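Local coordinates for protein seryl-tRNA synthetase (Pyrococcus horikoshii, PDB 2DQ0) that catalyses the ATP-dependent attachment of serine to tRNA(Ser), and probably to tRNA(Sec) as well, as a homodimeric class II synthetase with a tRNA-binding N-terminal extension, at residues F308-P313 and L385-R390. Numbering follows the deposited sequence.
Sequences FVYSRP and LNIRFR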
ATOM      1  N   PHE A 308       8.136 -17.026   5.771  1.00 43.55           N
ATOM      2  CA  PHE A 308       6.922 -17.831   5.866  1.00 43.30           C
ATOM      3  C   PHE A 308       7.275 -19.248   5.456  1.00 50.70           C
ATOM      4  O   PHE A 308       7.996 -19.461   4.470  1.00 44.20           O
ATOM      5  CB  PHE A 308       5.824 -17.274   4.988  1.00 43.69           C
ATOM      6  CG  PHE A 308       4.470 -17.896   5.231  1.00 49.88           C
ATOM      7  CD1 PHE A 308       4.156 -19.163   4.714  1.00 39.26           C
ATOM      8  CD2 PHE A 308       3.484 -17.187   5.930  1.00 43.61           C
ATOM      9  CE1 PHE A 308       2.879 -19.702   4.884  1.00 47.07           C
ATOM     10  CE2 PHE A 308       2.207 -17.714   6.107  1.00 48.57           C
ATOM     11  CZ  PHE A 308       1.896 -18.977   5.582  1.00 47.46           C
ATOM     12  N   VAL A 309       6.746 -20.206   6.221  1.00 52.72           N
ATOM     13  CA  VAL A 309       7.020 -21.628   6.050  1.00 41.69           C
ATOM     14  C   VAL A 309       5.829 -22.582   6.028  1.00 49.13           C
ATOM     15  O   VAL A 309       4.902 -22.493   6.847  1.00 40.64           O
ATOM     16  CB  VAL A 309       7.963 -22.115   7.175  1.00 42.36           C
ATOM     17  CG1 VAL A 309       8.151 -23.618   7.105  1.00 45.17           C
ATOM     18  CG2 VAL A 309       9.300 -21.416   7.062  1.00 40.31           C
ATOM     19  N   TYR A 310       5.879 -23.509   5.073  1.00 54.50           N
ATOM     20  CA  TYR A 310       4.874 -24.556   4.933  1.00 50.97           C
ATOM     21  C   TYR A 310       5.689 -25.799   5.202  1.00 54.94           C
ATOM     22  O   TYR A 310       6.641 -26.066   4.476  1.00 53.74           O
ATOM     23  CB  TYR A 310       4.348 -24.667   3.508  1.00 48.24           C
ATOM     24  CG  TYR A 310       3.451 -23.562   3.023  1.00 48.63           C
ATOM     25  CD1 TYR A 310       3.974 -22.336   2.604  1.00 48.05           C
ATOM     26  CD2 TYR A 310       2.077 -23.764   2.908  1.00 49.30           C
ATOM     27  CE1 TYR A 310       3.147 -21.346   2.070  1.00 42.86           C
ATOM     28  CE2 TYR A 310       1.240 -22.775   2.375  1.00 46.68           C
ATOM     29  CZ  TYR A 310       1.784 -21.571   1.958  1.00 47.63           C
ATOM     30  OH  TYR A 310       0.962 -20.602   1.418  1.00 50.27           O
ATOM     31  N   SER A 311       5.345 -26.552   6.241  1.00 59.60           N
ATOM     32  CA  SER A 311       6.088 -27.775   6.533  1.00 66.11           C
ATOM     33  C   SER A 311       5.176 -28.955   6.881  1.00 69.54           C
ATOM     34  O   SER A 311       3.942 -28.829   6.956  1.00 65.83           O
ATOM     35  CB  SER A 311       7.071 -27.554   7.694  1.00 67.50           C
ATOM     36  OG  SER A 311       6.415 -27.660   8.949  1.00 59.86           O
ATOM     37  N   ARG A 312       5.798 -30.112   7.073  1.00 67.75           N
ATOM     38  CA  ARG A 312       5.060 -31.298   7.466  1.00 65.34           C
ATOM     39  C   ARG A 312       4.812 -31.074   8.949  1.00 59.76           C
ATOM     40  O   ARG A 312       5.662 -30.533   9.651  1.00 57.41           O
ATOM     41  CB  ARG A 312       5.926 -32.547   7.305  1.00 70.37           C
ATOM     42  CG  ARG A 312       6.531 -32.702   5.937  1.00 77.25           C
ATOM     43  CD  ARG A 312       7.619 -33.769   5.902  1.00 78.63           C
ATOM     44  NE  ARG A 312       7.699 -34.320   4.557  1.00 76.60           N
ATOM     45  CZ  ARG A 312       6.785 -35.139   4.040  1.00 74.01           C
ATOM     46  NH1 ARG A 312       5.735 -35.518   4.767  1.00 61.23           N
ATOM     47  NH2 ARG A 312       6.892 -35.531   2.776  1.00 69.40           N
ATOM     48  N   PRO A 313       3.644 -31.474   9.445  1.00 54.50           N
ATOM     49  CA  PRO A 313       3.362 -31.290  10.868  1.00 59.69           C
ATOM     50  C   PRO A 313       4.522 -31.761  11.762  1.00 65.19           C
ATOM     51  O   PRO A 313       4.821 -31.148  12.799  1.00 71.06           O
ATOM     52  CB  PRO A 313       2.095 -32.115  11.060  1.00 50.52           C
ATOM     53  CG  PRO A 313       1.362 -31.853   9.766  1.00 52.27           C
ATOM     54  CD  PRO A 313       2.464 -31.980   8.725  1.00 51.33           C
ATOM     55  N   LEU A 385      -7.705 -22.117   5.120  1.00 51.12           N
ATOM     56  CA  LEU A 385      -7.432 -21.890   3.712  1.00 53.54           C
ATOM     57  C   LEU A 385      -7.427 -23.167   2.876  1.00 55.22           C
ATOM     58  O   LEU A 385      -7.189 -23.123   1.670  1.00 49.58           O
ATOM     59  CB  LEU A 385      -6.095 -21.169   3.579  1.00 54.31           C
ATOM     60  CG  LEU A 385      -6.114 -19.831   4.311  1.00 54.42           C
ATOM     61  CD1 LEU A 385      -4.713 -19.208   4.342  1.00 48.22           C
ATOM     62  CD2 LEU A 385      -7.132 -18.928   3.620  1.00 50.05           C
ATOM     63  N   ASN A 386      -7.713 -24.293   3.524  1.00 55.48           N
ATOM     64  CA  ASN A 386      -7.724 -25.604   2.873  1.00 54.80           C
ATOM     65  C   ASN A 386      -6.392 -25.906   2.203  1.00 49.00           C
ATOM     66  O   ASN A 386      -6.324 -26.123   1.001  1.00 53.20           O
ATOM     67  CB  ASN A 386      -8.851 -25.689   1.841  1.00 60.75           C
ATOM     68  CG  ASN A 386      -8.922 -27.053   1.157  1.00 72.35           C
ATOM     69  OD1 ASN A 386      -9.745 -27.260   0.265  1.00 77.88           O
ATOM     70  ND2 ASN A 386      -8.055 -27.986   1.568  1.00 79.55           N
ATOM     71  N   ILE A 387      -5.329 -25.911   2.988  1.00 44.94           N
ATOM     72  CA  ILE A 387      -4.015 -26.185   2.454  1.00 49.97           C
ATOM     73  C   ILE A 387      -3.551 -27.526   2.983  1.00 56.22           C
ATOM     74  O   ILE A 387      -3.109 -27.651   4.130  1.00 60.97           O
ATOM     75  CB  ILE A 387      -3.026 -25.096   2.853  1.00 52.55           C
ATOM     76  CG1 ILE A 387      -3.491 -23.760   2.279  1.00 55.37           C
ATOM     77  CG2 ILE A 387      -1.644 -25.431   2.341  1.00 46.39           C
ATOM     78  CD1 ILE A 387      -2.585 -22.629   2.634  1.00 63.92           C
ATOM     79  N   ARG A 388      -3.668 -28.534   2.128  1.00 56.44           N
ATOM     80  CA  ARG A 388      -3.275 -29.883   2.476  1.00 59.11           C
ATOM     81  C   ARG A 388      -2.146 -30.343   1.581  1.00 64.51           C
ATOM     82  O   ARG A 388      -1.708 -29.621   0.676  1.00 64.12           O
ATOM     83  CB  ARG A 388      -4.469 -30.821   2.320  1.00 56.05           C
ATOM     84  CG  ARG A 388      -5.638 -30.454   3.206  1.00 63.91           C
ATOM     85  CD  ARG A 388      -6.803 -31.354   2.965  1.00 59.89           C
ATOM     86  NE  ARG A 388      -7.325 -31.205   1.614  1.00 71.52           N
ATOM     87  CZ  ARG A 388      -8.319 -31.937   1.117  1.00 75.37           C
ATOM     88  NH1 ARG A 388      -8.739 -31.729  -0.122  1.00 75.62           N
ATOM     89  NH2 ARG A 388      -8.886 -32.886   1.859  1.00 77.41           N
ATOM     90  N   PHE A 389      -1.675 -31.554   1.849  1.00 64.21           N
ATOM     91  CA  PHE A 389      -0.608 -32.151   1.065  1.00 64.76           C
ATOM     92  C   PHE A 389      -0.769 -33.663   1.124  1.00 68.43           C
ATOM     93  O   PHE A 389      -1.395 -34.190   2.045  1.00 65.70           O
ATOM     94  CB  PHE A 389       0.751 -31.763   1.635  1.00 60.77           C
ATOM     95  CG  PHE A 389       1.093 -32.472   2.909  1.00 61.45           C
ATOM     96  CD1 PHE A 389       0.310 -32.299   4.044  1.00 52.75           C
ATOM     97  CD2 PHE A 389       2.181 -33.337   2.963  1.00 59.96           C
ATOM     98  CE1 PHE A 389       0.598 -32.977   5.221  1.00 61.66           C
ATOM     99  CE2 PHE A 389       2.486 -34.025   4.135  1.00 63.51           C
ATOM    100  CZ  PHE A 389       1.690 -33.845   5.274  1.00 58.73           C
ATOM    101  N   ARG A 390      -0.214 -34.351   0.131  1.00 71.61           N
ATOM    102  CA  ARG A 390      -0.262 -35.811   0.075  1.00 69.42           C
ATOM    103  C   ARG A 390       1.136 -36.257  -0.346  1.00 71.60           C
ATOM    104  O   ARG A 390       1.756 -35.651  -1.219  1.00 73.54           O
ATOM    105  CB  ARG A 390      -1.337 -36.282  -0.924  1.00 66.96           C
ATOM    106  CG  ARG A 390      -0.881 -36.469  -2.372  1.00 74.53           C
ATOM    107  CD  ARG A 390      -2.031 -36.262  -3.352  1.00 71.98           C
ATOM    108  NE  ARG A 390      -3.258 -36.938  -2.931  1.00 71.24           N
ATOM    109  CZ  ARG A 390      -4.462 -36.688  -3.447  1.00 70.62           C
ATOM    110  NH1 ARG A 390      -5.531 -37.351  -3.012  1.00 67.49           N
ATOM    111  NH2 ARG A 390      -4.602 -35.766  -4.395  1.00 57.12           N
TER
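I387, the first strand residue of 385-390, meets Y310 with two of its branches. Its CD1 lies 3.8 Å from Y310 CE2, and its CG2 comes to 3.9 Å from the same carbon. Both methyl groups sit at the edge of the ring, near its plane, so this is packing against the tyrosine rim with neither ring face involved. The I387 CG1 branch runs anti to the carbonyl carbon (chi1 -61°), beside the backbone N, and the extended chi2 carries CD1 out to the phenol. Outside the two segments, Y310 OH hydrogen-bonds L257 O, and the ring packs edge-to-face with H261.

Two residues on, F389 faces the segment again and makes the second half of the contact. R312 approaches the ring rim near its plane, NH1 standing 3.6 Å from F389 CE2; with the guanidinium and ring planes 78° apart, this is not a stacked cation-pi pair. The arginine's charge is instead met by D391, in a salt bridge through NH2. The P313 and F389 side chains point toward each other, and P313 CD lies 4.0 Å from F389 CZ, oblique to the ring.

The CA atoms of Y310 and I387 are 9.4 Å apart and the touching parts run 65° from each other, too wide and too oblique for direct strand pairing. Instead, strand 301-311 and the residues just after it pack through side chains against strand 387-390 within the class II catalytic core. Strand 398-406 pairs antiparallel with both strands and bridges them, while I387 also packs on its V400. Helix 254-259 adjoins F308 and L385, and helix 316-333 covers V309 and S311.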